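Local coordinates for YkuI protein (Bacillus subtilis, PDB 2BAS), which binds the second messenger cyclic di-GMP and may cleave it as a phosphodiesterase of the EAL family, its EAL domain being followed by a C-terminal signalling-associated domain, at residues 298-303 against 405-410; 320-325 against 345-350; 336-341 against 411-416. All coordinates share one frame; numbering follows the deposited sequence.

Contact 1: residues 298-303 against 405-410; sequences QFYKRV and FSYPMD
The Phe405 ring carries Phe299 over one of its faces, with CD2 of Phe299 3.7 Å from CD1 of Phe405 and displaced toward the rim. With the two ring planes inclined at 53°, the pair is oblique, neither a stack nor an edge-to-face pair. CZ of Phe405 points at the helix backbone, 3.7 Å from CA of Tyr300, and lies at the edge of the Tyr300 ring, near its plane. Tyr407 receives Val303 on a face: CG1 of Val303 stands 4.2 Å from the centroid of the Tyr407 ring in a CH-pi contact. The CG1 branch is anti to the backbone N of Val303 (chi1 169°), which turns this methyl, rather than CG2, onto the tyrosine. The Tyr300 and Tyr407 rings meet rim to rim through their CE1 atoms, their centroids 5.7 Å apart and neither ring over the other.

The contact is therefore carried by carbon surfaces, four aromatic rings and one methyl of Val303. The hydroxyl of Tyr407 has its polar partner further along the helix, a hydrogen bond with ND1 of His304. Phe299 also meets the ring of Phe389, and a beta-mercaptoethanol molecule, probably from the crystallisation liquor, lies about 4 Å from its side chain. Leu419 and Ile417, on the adjoining strand 413-419, touch Phe299 and Val303 respectively.

Between the segments the helix and strand axes approach to 10.2 Å at an angle of 49°, the spacing of a helix laid against a sheet face with large side chains interleaved. Here the far part of the long helix 271-311 covers the C-terminal domain's central antiparallel sheet, whose strand order is 3-2-1-6-5-4, an alpha/beta arrangement reminiscent of PAS-like sensor domains.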
loop_
_atom_site.group_PDB
_atom_site.type_symbol
_atom_site.label_atom_id
_atom_site.label_comp_id
_atom_site.label_asym_id
_atom_site.label_seq_id
_atom_site.Cartn_x
_atom_site.Cartn_y
_atom_site.Cartn_z
ATOM N N GLN A 298 -14.159 -18.866 -19.604
ATOM C CA GLN A 298 -14.554 -18.743 -21.001
ATOM C C GLN A 298 -13.480 -18.075 -21.861
ATOM O O GLN A 298 -13.328 -18.411 -23.023
ATOM C CB GLN A 298 -15.956 -18.119 -21.174
ATOM C CG GLN A 298 -17.090 -19.109 -20.825
ATOM C CD GLN A 298 -18.384 -18.887 -21.617
ATOM O OE1 GLN A 298 -19.082 -17.891 -21.430
ATOM N NE2 GLN A 298 -18.720 -19.839 -22.486
ATOM N N PHE A 299 -12.711 -17.156 -21.286
ATOM C CA PHE A 299 -11.659 -16.485 -22.043
ATOM C C PHE A 299 -10.569 -17.488 -22.384
ATOM O O PHE A 299 -10.118 -17.546 -23.530
ATOM C CB PHE A 299 -11.072 -15.312 -21.259
ATOM C CG PHE A 299 -10.426 -14.271 -22.124
ATOM C CD1 PHE A 299 -11.173 -13.225 -22.644
ATOM C CD2 PHE A 299 -9.069 -14.330 -22.412
ATOM C CE1 PHE A 299 -10.579 -12.256 -23.439
ATOM C CE2 PHE A 299 -8.464 -13.372 -23.213
ATOM C CZ PHE A 299 -9.219 -12.330 -23.728
ATOM N N TYR A 300 -10.175 -18.289 -21.394
ATOM C CA TYR A 300 -9.146 -19.299 -21.580
ATOM C C TYR A 300 -9.484 -20.244 -22.727
ATOM O O TYR A 300 -8.601 -20.629 -23.495
ATOM C CB TYR A 300 -8.907 -20.101 -20.286
ATOM C CG TYR A 300 -8.005 -21.306 -20.470
ATOM C CD1 TYR A 300 -6.639 -21.148 -20.696
ATOM C CD2 TYR A 300 -8.516 -22.602 -20.428
ATOM C CE1 TYR A 300 -5.797 -22.258 -20.877
ATOM C CE2 TYR A 300 -7.687 -23.710 -20.604
ATOM C CZ TYR A 300 -6.329 -23.525 -20.835
ATOM O OH TYR A 300 -5.490 -24.602 -21.014
ATOM N N LYS A 301 -10.754 -20.621 -22.838
ATOM C CA LYS A 301 -11.178 -21.556 -23.884
ATOM C C LYS A 301 -11.015 -20.926 -25.264
ATOM O O LYS A 301 -10.536 -21.586 -26.195
ATOM C CB LYS A 301 -12.615 -22.048 -23.678
ATOM C CG LYS A 301 -12.876 -22.651 -22.312
ATOM C CD LYS A 301 -13.984 -23.709 -22.348
ATOM C CE LYS A 301 -14.738 -23.793 -21.013
ATOM N NZ LYS A 301 -13.854 -23.690 -19.810
ATOM N N ARG A 302 -11.388 -19.649 -25.377
ATOM C CA ARG A 302 -11.270 -18.922 -26.637
ATOM C C ARG A 302 -9.811 -18.879 -27.098
ATOM O O ARG A 302 -9.502 -19.222 -28.246
ATOM C CB ARG A 302 -11.870 -17.513 -26.528
ATOM C CG ARG A 302 -11.764 -16.674 -27.787
ATOM C CD ARG A 302 -12.861 -17.010 -28.770
ATOM N NE ARG A 302 -12.608 -16.469 -30.107
ATOM C CZ ARG A 302 -11.936 -17.110 -31.068
ATOM N NH1 ARG A 302 -11.423 -18.322 -30.849
ATOM N NH2 ARG A 302 -11.769 -16.532 -32.251
ATOM N N VAL A 303 -8.919 -18.498 -26.192
ATOM C CA VAL A 303 -7.493 -18.409 -26.493
ATOM C C VAL A 303 -6.869 -19.778 -26.801
ATOM O O VAL A 303 -6.063 -19.892 -27.722
ATOM C CB VAL A 303 -6.740 -17.649 -25.376
ATOM C CG1 VAL A 303 -5.210 -17.763 -25.522
ATOM C CG2 VAL A 303 -7.195 -16.168 -25.355
ATOM N N PHE A 405 -4.132 -11.018 -19.675
ATOM C CA PHE A 405 -4.387 -12.456 -19.610
ATOM C C PHE A 405 -3.118 -13.260 -19.936
ATOM O O PHE A 405 -2.548 -13.078 -21.010
ATOM C CB PHE A 405 -5.517 -12.852 -20.553
ATOM C CG PHE A 405 -5.870 -14.297 -20.472
ATOM C CD1 PHE A 405 -6.773 -14.752 -19.510
ATOM C CD2 PHE A 405 -5.274 -15.222 -21.327
ATOM C CE1 PHE A 405 -7.093 -16.097 -19.419
ATOM C CE2 PHE A 405 -5.594 -16.582 -21.236
ATOM C CZ PHE A 405 -6.497 -17.017 -20.281
ATOM N N SER A 406 -2.711 -14.138 -19.011
ATOM C CA SER A 406 -1.484 -14.958 -19.104
ATOM C C SER A 406 -1.783 -16.394 -19.485
ATOM O O SER A 406 -2.561 -17.057 -18.811
ATOM C CB SER A 406 -0.789 -15.033 -17.747
ATOM O OG SER A 406 -0.512 -13.753 -17.263
ATOM N N TYR A 407 -1.112 -16.887 -20.518
ATOM C CA TYR A 407 -1.371 -18.213 -21.045
ATOM C C TYR A 407 -0.071 -19.008 -21.190
ATOM O O TYR A 407 0.893 -18.498 -21.757
ATOM C CB TYR A 407 -2.077 -18.083 -22.393
ATOM C CG TYR A 407 -2.393 -19.394 -23.052
ATOM C CD1 TYR A 407 -3.597 -20.043 -22.806
ATOM C CD2 TYR A 407 -1.496 -19.993 -23.933
ATOM C CE1 TYR A 407 -3.898 -21.250 -23.410
ATOM C CE2 TYR A 407 -1.797 -21.216 -24.558
ATOM C CZ TYR A 407 -2.991 -21.830 -24.285
ATOM O OH TYR A 407 -3.304 -23.032 -24.880
ATOM N N PRO A 408 -0.028 -20.244 -20.649
ATOM C CA PRO A 408 1.146 -21.098 -20.831
ATOM C C PRO A 408 1.105 -21.887 -22.145
ATOM O O PRO A 408 0.114 -22.549 -22.444
ATOM C CB PRO A 408 1.084 -22.053 -19.626
ATOM C CG PRO A 408 -0.351 -22.118 -19.243
ATOM C CD PRO A 408 -1.053 -20.892 -19.807
HETATM N N MSE A 409 2.186 -21.806 -22.914
HETATM C CA MSE A 409 2.323 -22.548 -24.159
HETATM C C MSE A 409 3.344 -23.657 -23.986
HETATM O O MSE A 409 3.905 -23.834 -22.903
HETATM C CB MSE A 409 2.775 -21.619 -25.278
HETATM C CG MSE A 409 1.729 -20.620 -25.731
HETATM SE SE MSE A 409 2.575 -19.268 -26.851
HETATM C CE MSE A 409 2.975 -20.415 -28.391
ATOM N N ASP A 410 3.592 -24.403 -25.055
ATOM C CA ASP A 410 4.596 -25.449 -25.008
ATOM C C ASP A 410 6.015 -24.855 -25.046
ATOM O O ASP A 410 6.203 -23.716 -25.473
ATOM C CB ASP A 410 4.358 -26.465 -26.133
ATOM C CG ASP A 410 2.948 -27.073 -26.096
ATOM O OD1 ASP A 410 2.214 -26.884 -25.099
ATOM O OD2 ASP A 410 2.573 -27.745 -27.073
#

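Contact 2: residues 320-325 against 345-350; sequences DFIKKL and QLTGNV
Ile322 meets the 345-350 segment with two parts of its side chain. Its terminal CD1 comes tip to tip with Thr347, 3.7 Å from OG1, and also lies 3.5 Å from the carbonyl O of Gly348. Lower down, CG1 of Ile322 packs 3.8 Å from CG1 of Val350. That same valine methyl takes a second neighbour, CG of Lys323, at 3.7 Å, the two side chains crossing at about a right angle. Beyond CG the lysine chain runs extended away from the strand and brings NZ to OD1 of Asp320, 3.3 Å away, in a salt bridge one turn back on the helix.

Behind this first shell, a chi1 of 58° sets OG1 of Thr347 between the backbone N and the carbonyl carbon, from where it donates to Gly348 O in the carbonyl plane; it is also hydrogen-bonded to the backbone N of Met338. Gln345 NE2 binds Thr347 O at 3.1 Å. Asp319, just before the helical segment, binds the backbone N of Gly348 through OD1. Lys323 further makes a cation-pi contact with Tyr359.

Shortening Lys323 to an alanine would probably leave Asp320 without its salt-bridge mate, Tyr359 without its cation and Val350 CG1 without the methylene beside it. Across the interface itself only van der Waals contacts are made, chiefly by carbon, while polar bonds inside 345-350 and to its neighbours set how that segment is presented to the helix.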
loop_
_atom_site.group_PDB
_atom_site.type_symbol
_atom_site.label_atom_id
_atom_site.label_comp_id
_atom_site.label_asym_id
_atom_site.label_seq_id
_atom_site.Cartn_x
_atom_site.Cartn_y
_atom_site.Cartn_z
ATOM N N ASP A 320 5.452 -13.859 -36.321
ATOM C CA ASP A 320 4.376 -14.022 -37.272
ATOM C C ASP A 320 3.138 -14.620 -36.605
ATOM O O ASP A 320 2.010 -14.272 -36.966
ATOM C CB ASP A 320 4.838 -14.850 -38.470
ATOM C CG ASP A 320 5.803 -14.075 -39.388
ATOM O OD1 ASP A 320 5.759 -12.818 -39.387
ATOM O OD2 ASP A 320 6.598 -14.719 -40.119
ATOM N N PHE A 321 3.349 -15.492 -35.617
ATOM C CA PHE A 321 2.235 -16.111 -34.888
ATOM C C PHE A 321 1.356 -15.107 -34.123
ATOM O O PHE A 321 0.125 -15.206 -34.164
ATOM C CB PHE A 321 2.727 -17.244 -33.964
ATOM C CG PHE A 321 1.770 -17.589 -32.847
ATOM C CD1 PHE A 321 0.574 -18.261 -33.106
ATOM C CD2 PHE A 321 2.068 -17.242 -31.529
ATOM C CE1 PHE A 321 -0.319 -18.569 -32.064
ATOM C CE2 PHE A 321 1.183 -17.551 -30.471
ATOM C CZ PHE A 321 -0.005 -18.214 -30.740
ATOM N N ILE A 322 1.982 -14.153 -33.434
ATOM C CA ILE A 322 1.224 -13.184 -32.634
ATOM C C ILE A 322 0.467 -12.171 -33.500
ATOM O O ILE A 322 -0.595 -11.679 -33.102
ATOM C CB ILE A 322 2.072 -12.479 -31.531
ATOM C CG1 ILE A 322 3.238 -11.670 -32.126
ATOM C CG2 ILE A 322 2.563 -13.497 -30.493
ATOM C CD1 ILE A 322 4.001 -10.834 -31.092
ATOM N N LYS A 323 1.008 -11.876 -34.682
ATOM C CA LYS A 323 0.354 -10.971 -35.616
ATOM C C LYS A 323 -0.962 -11.589 -36.056
ATOM O O LYS A 323 -1.976 -10.894 -36.199
ATOM C CB LYS A 323 1.237 -10.708 -36.838
ATOM C CG LYS A 323 2.564 -10.023 -36.547
ATOM C CD LYS A 323 3.364 -9.915 -37.821
ATOM C CE LYS A 323 4.785 -9.479 -37.546
ATOM N NZ LYS A 323 5.610 -9.590 -38.794
ATOM N N LYS A 324 -0.931 -12.904 -36.260
ATOM C CA LYS A 324 -2.109 -13.665 -36.639
ATOM C C LYS A 324 -3.029 -13.829 -35.433
ATOM O O LYS A 324 -4.239 -13.708 -35.560
ATOM C CB LYS A 324 -1.723 -15.030 -37.210
ATOM C CG LYS A 324 -0.955 -14.996 -38.533
ATOM C CD LYS A 324 -0.761 -16.421 -39.064
ATOM C CE LYS A 324 0.157 -16.500 -40.289
ATOM N NZ LYS A 324 1.598 -16.304 -39.951
ATOM N N LEU A 325 -2.465 -14.097 -34.257
ATOM C CA LEU A 325 -3.303 -14.179 -33.062
ATOM C C LEU A 325 -4.063 -12.861 -32.838
ATOM O O LEU A 325 -5.274 -12.877 -32.595
ATOM C CB LEU A 325 -2.492 -14.574 -31.824
ATOM C CG LEU A 325 -3.317 -14.870 -30.559
ATOM C CD1 LEU A 325 -4.261 -16.060 -30.764
ATOM C CD2 LEU A 325 -2.418 -15.090 -29.338
ATOM N N GLN A 345 11.512 -11.142 -23.177
ATOM C CA GLN A 345 10.543 -11.093 -24.251
ATOM C C GLN A 345 11.107 -11.773 -25.506
ATOM O O GLN A 345 12.161 -11.380 -25.999
ATOM C CB GLN A 345 10.151 -9.644 -24.522
ATOM C CG GLN A 345 8.864 -9.515 -25.279
ATOM C CD GLN A 345 8.217 -8.152 -25.156
ATOM O OE1 GLN A 345 8.203 -7.546 -24.091
ATOM N NE2 GLN A 345 7.640 -7.682 -26.243
ATOM N N LEU A 346 10.413 -12.805 -25.993
ATOM C CA LEU A 346 10.849 -13.597 -27.162
ATOM C C LEU A 346 10.438 -12.999 -28.517
ATOM O O LEU A 346 10.907 -13.443 -29.562
ATOM C CB LEU A 346 10.295 -15.029 -27.072
ATOM C CG LEU A 346 10.719 -15.980 -25.942
ATOM C CD1 LEU A 346 9.772 -17.193 -25.807
ATOM C CD2 LEU A 346 12.171 -16.436 -26.095
ATOM N N THR A 347 9.551 -12.008 -28.486
ATOM C CA THR A 347 8.984 -11.393 -29.685
ATOM C C THR A 347 8.960 -9.878 -29.543
ATOM O O THR A 347 9.078 -9.356 -28.442
ATOM C CB THR A 347 7.490 -11.767 -29.833
ATOM O OG1 THR A 347 6.782 -11.350 -28.655
ATOM C CG2 THR A 347 7.289 -13.251 -30.054
ATOM N N GLY A 348 8.767 -9.165 -30.649
ATOM C CA GLY A 348 8.409 -7.758 -30.554
ATOM C C GLY A 348 6.985 -7.711 -30.015
ATOM O O GLY A 348 6.436 -8.748 -29.621
ATOM N N ASN A 349 6.385 -6.521 -29.988
ATOM C CA ASN A 349 4.987 -6.385 -29.602
ATOM C C ASN A 349 4.135 -6.240 -30.842
ATOM O O ASN A 349 4.612 -5.726 -31.864
ATOM C CB ASN A 349 4.760 -5.118 -28.766
ATOM C CG ASN A 349 5.113 -5.287 -27.309
ATOM O OD1 ASN A 349 5.441 -6.376 -26.852
ATOM N ND2 ASN A 349 5.050 -4.198 -26.568
ATOM N N VAL A 350 2.884 -6.697 -30.763
ATOM C CA VAL A 350 1.871 -6.257 -31.722
ATOM C C VAL A 350 0.939 -5.386 -30.901
ATOM O O VAL A 350 0.630 -5.722 -29.752
ATOM C CB VAL A 350 1.159 -7.398 -32.526
ATOM C CG1 VAL A 350 2.187 -8.204 -33.300
ATOM C CG2 VAL A 350 0.330 -8.317 -31.644
#

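Contact 3: residues 336-341 against 411-416; sequences IYMCDE and DQMYLF
Backbone hydrogen bonds pair Tyr337 with Phe416 and Cys339 with Tyr414 as antiparallel hydrogen-bonded pairs. Phe416 N reaches Tyr337 O at 2.8 Å, nearly straight on to the carbonyl (178° at O), and Tyr337 N returns a bond to Phe416 O at 3.1 Å. Cys339 N to Tyr414 O and Tyr414 N to Cys339 O extend the same ladder two residues on. Between them Met338 and Leu415 form a non-hydrogen-bonded pair, their CA atoms 4.5 Å apart.

These are the two central strands of a six-stranded antiparallel sheet: 349-353 flanks 335-340 on one side and 401-409 flanks 413-419 on the other.

Aromatic contacts gather on the face bearing Tyr337, Cys339, Tyr414 and Phe416. CB of Phe416 sits over the Tyr337 ring, 3.9 Å from its centroid, in a CH-pi contact. The two rings are close to parallel (18°) but slid so far apart that they barely overlap. Tyr337 CG lies between its backbone N and carbonyl carbon (chi1 63°), bringing the ring back toward Phe416. SG of Cys339 approaches CE1 of Phe416 obliquely at 3.8 Å, a sulfur-aromatic contact.

Aliphatic packing occupies the other face, where two selenomethionines meet, CE of Met338 lying 3.6 Å from SE of Met413. Leu415 CD1 reaches between Ile336 CG2 and Met338 CG, and helix 318-328 covers this side with Ala326, Phe321 and Leu325.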
loop_
_atom_site.group_PDB
_atom_site.type_symbol
_atom_site.label_atom_id
_atom_site.label_comp_id
_atom_site.label_asym_id
_atom_site.label_seq_id
_atom_site.Cartn_x
_atom_site.Cartn_y
_atom_site.Cartn_z
ATOM N N ILE A 336 -0.247 -7.766 -27.581
ATOM C CA ILE A 336 0.130 -9.183 -27.432
ATOM C C ILE A 336 1.648 -9.355 -27.605
ATOM O O ILE A 336 2.237 -8.747 -28.505
ATOM C CB ILE A 336 -0.637 -10.090 -28.432
ATOM C CG1 ILE A 336 -2.141 -9.838 -28.314
ATOM C CG2 ILE A 336 -0.332 -11.585 -28.194
ATOM C CD1 ILE A 336 -3.005 -10.663 -29.256
ATOM N N TYR A 337 2.261 -10.177 -26.740
ATOM C CA TYR A 337 3.697 -10.498 -26.774
ATOM C C TYR A 337 3.984 -11.791 -25.987
ATOM O O TYR A 337 3.145 -12.227 -25.189
ATOM C CB TYR A 337 4.539 -9.333 -26.214
ATOM C CG TYR A 337 4.286 -9.006 -24.750
ATOM C CD1 TYR A 337 5.137 -9.464 -23.741
ATOM C CD2 TYR A 337 3.189 -8.255 -24.381
ATOM C CE1 TYR A 337 4.879 -9.160 -22.390
ATOM C CE2 TYR A 337 2.922 -7.954 -23.064
ATOM C CZ TYR A 337 3.758 -8.396 -22.069
ATOM O OH TYR A 337 3.435 -8.058 -20.770
HETATM N N MSE A 338 5.173 -12.375 -26.197
HETATM C CA MSE A 338 5.614 -13.616 -25.537
HETATM C C MSE A 338 6.939 -13.474 -24.787
HETATM O O MSE A 338 7.835 -12.762 -25.245
HETATM C CB MSE A 338 5.784 -14.738 -26.567
HETATM C CG MSE A 338 4.523 -15.482 -26.954
HETATM SE SE MSE A 338 4.733 -16.495 -28.640
HETATM C CE MSE A 338 6.346 -17.652 -28.227
ATOM N N CYS A 339 7.078 -14.196 -23.671
ATOM C CA CYS A 339 8.302 -14.190 -22.856
ATOM C C CYS A 339 8.712 -15.606 -22.440
ATOM O O CYS A 339 7.863 -16.502 -22.411
ATOM C CB CYS A 339 8.081 -13.389 -21.567
ATOM S SG CYS A 339 7.604 -11.661 -21.739
ATOM N N ASP A 340 9.988 -15.786 -22.068
ATOM C CA ASP A 340 10.511 -17.082 -21.569
ATOM C C ASP A 340 10.464 -17.191 -20.025
ATOM O O ASP A 340 10.005 -16.258 -19.367
ATOM C CB ASP A 340 11.914 -17.407 -22.139
ATOM C CG ASP A 340 13.045 -16.557 -21.528
ATOM O OD1 ASP A 340 12.797 -15.750 -20.598
ATOM O OD2 ASP A 340 14.210 -16.712 -21.986
ATOM N N GLU A 341 10.951 -18.299 -19.458
ATOM C CA GLU A 341 10.839 -18.529 -18.010
ATOM C C GLU A 341 11.376 -17.373 -17.152
ATOM O O GLU A 341 10.886 -17.136 -16.054
ATOM C CB GLU A 341 11.536 -19.821 -17.544
ATOM C CG GLU A 341 11.982 -20.799 -18.603
ATOM C CD GLU A 341 13.449 -20.618 -18.961
ATOM O OE1 GLU A 341 13.872 -19.460 -19.205
ATOM O OE2 GLU A 341 14.189 -21.634 -18.997
ATOM N N ASP A 411 6.996 -25.637 -24.590
ATOM C CA ASP A 411 8.406 -25.223 -24.523
ATOM C C ASP A 411 8.633 -24.078 -23.549
ATOM O O ASP A 411 9.374 -23.140 -23.857
ATOM C CB ASP A 411 8.950 -24.814 -25.900
ATOM C CG ASP A 411 9.072 -25.973 -26.851
ATOM O OD1 ASP A 411 9.813 -26.945 -26.545
ATOM O OD2 ASP A 411 8.443 -25.885 -27.929
ATOM N N GLN A 412 8.002 -24.148 -22.382
ATOM C CA GLN A 412 8.166 -23.113 -21.363
ATOM C C GLN A 412 8.171 -21.698 -21.964
ATOM O O GLN A 412 9.102 -20.925 -21.749
ATOM C CB GLN A 412 9.452 -23.345 -20.545
ATOM C CG GLN A 412 9.492 -24.636 -19.736
ATOM C CD GLN A 412 10.193 -25.780 -20.458
ATOM O OE1 GLN A 412 10.646 -25.638 -21.598
ATOM N NE2 GLN A 412 10.297 -26.921 -19.782
HETATM N N MSE A 413 7.145 -21.384 -22.748
HETATM C CA MSE A 413 6.972 -20.038 -23.304
HETATM C C MSE A 413 5.702 -19.448 -22.716
HETATM O O MSE A 413 4.839 -20.175 -22.242
HETATM C CB MSE A 413 6.911 -20.063 -24.830
HETATM C CG MSE A 413 8.240 -20.336 -25.494
HETATM SE SE MSE A 413 8.054 -20.682 -27.422
HETATM C CE MSE A 413 9.914 -21.327 -27.853
ATOM N N TYR A 414 5.586 -18.131 -22.718
ATOM C CA TYR A 414 4.438 -17.515 -22.095
ATOM C C TYR A 414 3.882 -16.398 -22.955
ATOM O O TYR A 414 4.623 -15.610 -23.538
ATOM C CB TYR A 414 4.774 -17.060 -20.658
ATOM C CG TYR A 414 5.212 -18.227 -19.817
ATOM C CD1 TYR A 414 6.555 -18.575 -19.722
ATOM C CD2 TYR A 414 4.277 -19.032 -19.175
ATOM C CE1 TYR A 414 6.963 -19.691 -18.988
ATOM C CE2 TYR A 414 4.671 -20.152 -18.433
ATOM C CZ TYR A 414 6.015 -20.474 -18.344
ATOM O OH TYR A 414 6.408 -21.575 -17.604
ATOM N N LEU A 415 2.557 -16.364 -23.020
ATOM C CA LEU A 415 1.835 -15.471 -23.879
ATOM C C LEU A 415 1.099 -14.459 -23.009
ATOM O O LEU A 415 0.497 -14.813 -21.982
ATOM C CB LEU A 415 0.859 -16.291 -24.715
ATOM C CG LEU A 415 -0.160 -15.643 -25.655
ATOM C CD1 LEU A 415 0.513 -15.036 -26.889
ATOM C CD2 LEU A 415 -1.181 -16.715 -26.057
ATOM N N PHE A 416 1.159 -13.196 -23.422
ATOM C CA PHE A 416 0.500 -12.149 -22.679
ATOM C C PHE A 416 -0.401 -11.371 -23.616
ATOM O O PHE A 416 0.019 -10.959 -24.711
ATOM C CB PHE A 416 1.532 -11.271 -21.991
ATOM C CG PHE A 416 2.412 -12.027 -21.049
ATOM C CD1 PHE A 416 3.593 -12.619 -21.501
ATOM C CD2 PHE A 416 2.046 -12.188 -19.722
ATOM C CE1 PHE A 416 4.395 -13.349 -20.651
ATOM C CE2 PHE A 416 2.837 -12.906 -18.860
ATOM C CZ PHE A 416 4.016 -13.485 -19.315
#

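In the fold
Helix 271-311 supplies the first half of contact 1, which closes only when the chain returns at strand 401-409, about a hundred residues later. Inside that long loop the chain turns into helix 318-328, and contact 2 closes a short loop with 345-350, wholly nested within contact 1. Strand 335-340 lies between the halves of contact 2 and waits for 411-416, so contact 3 crosses both others. The sheet unites them: 349-353, 335-340, 413-419 and 401-409 are successive neighbours, bonded through Val350 with Ile336 and Leu415 with Tyr407. The two helices meet the same sheet, and Met409 touches both Phe321 and Met338.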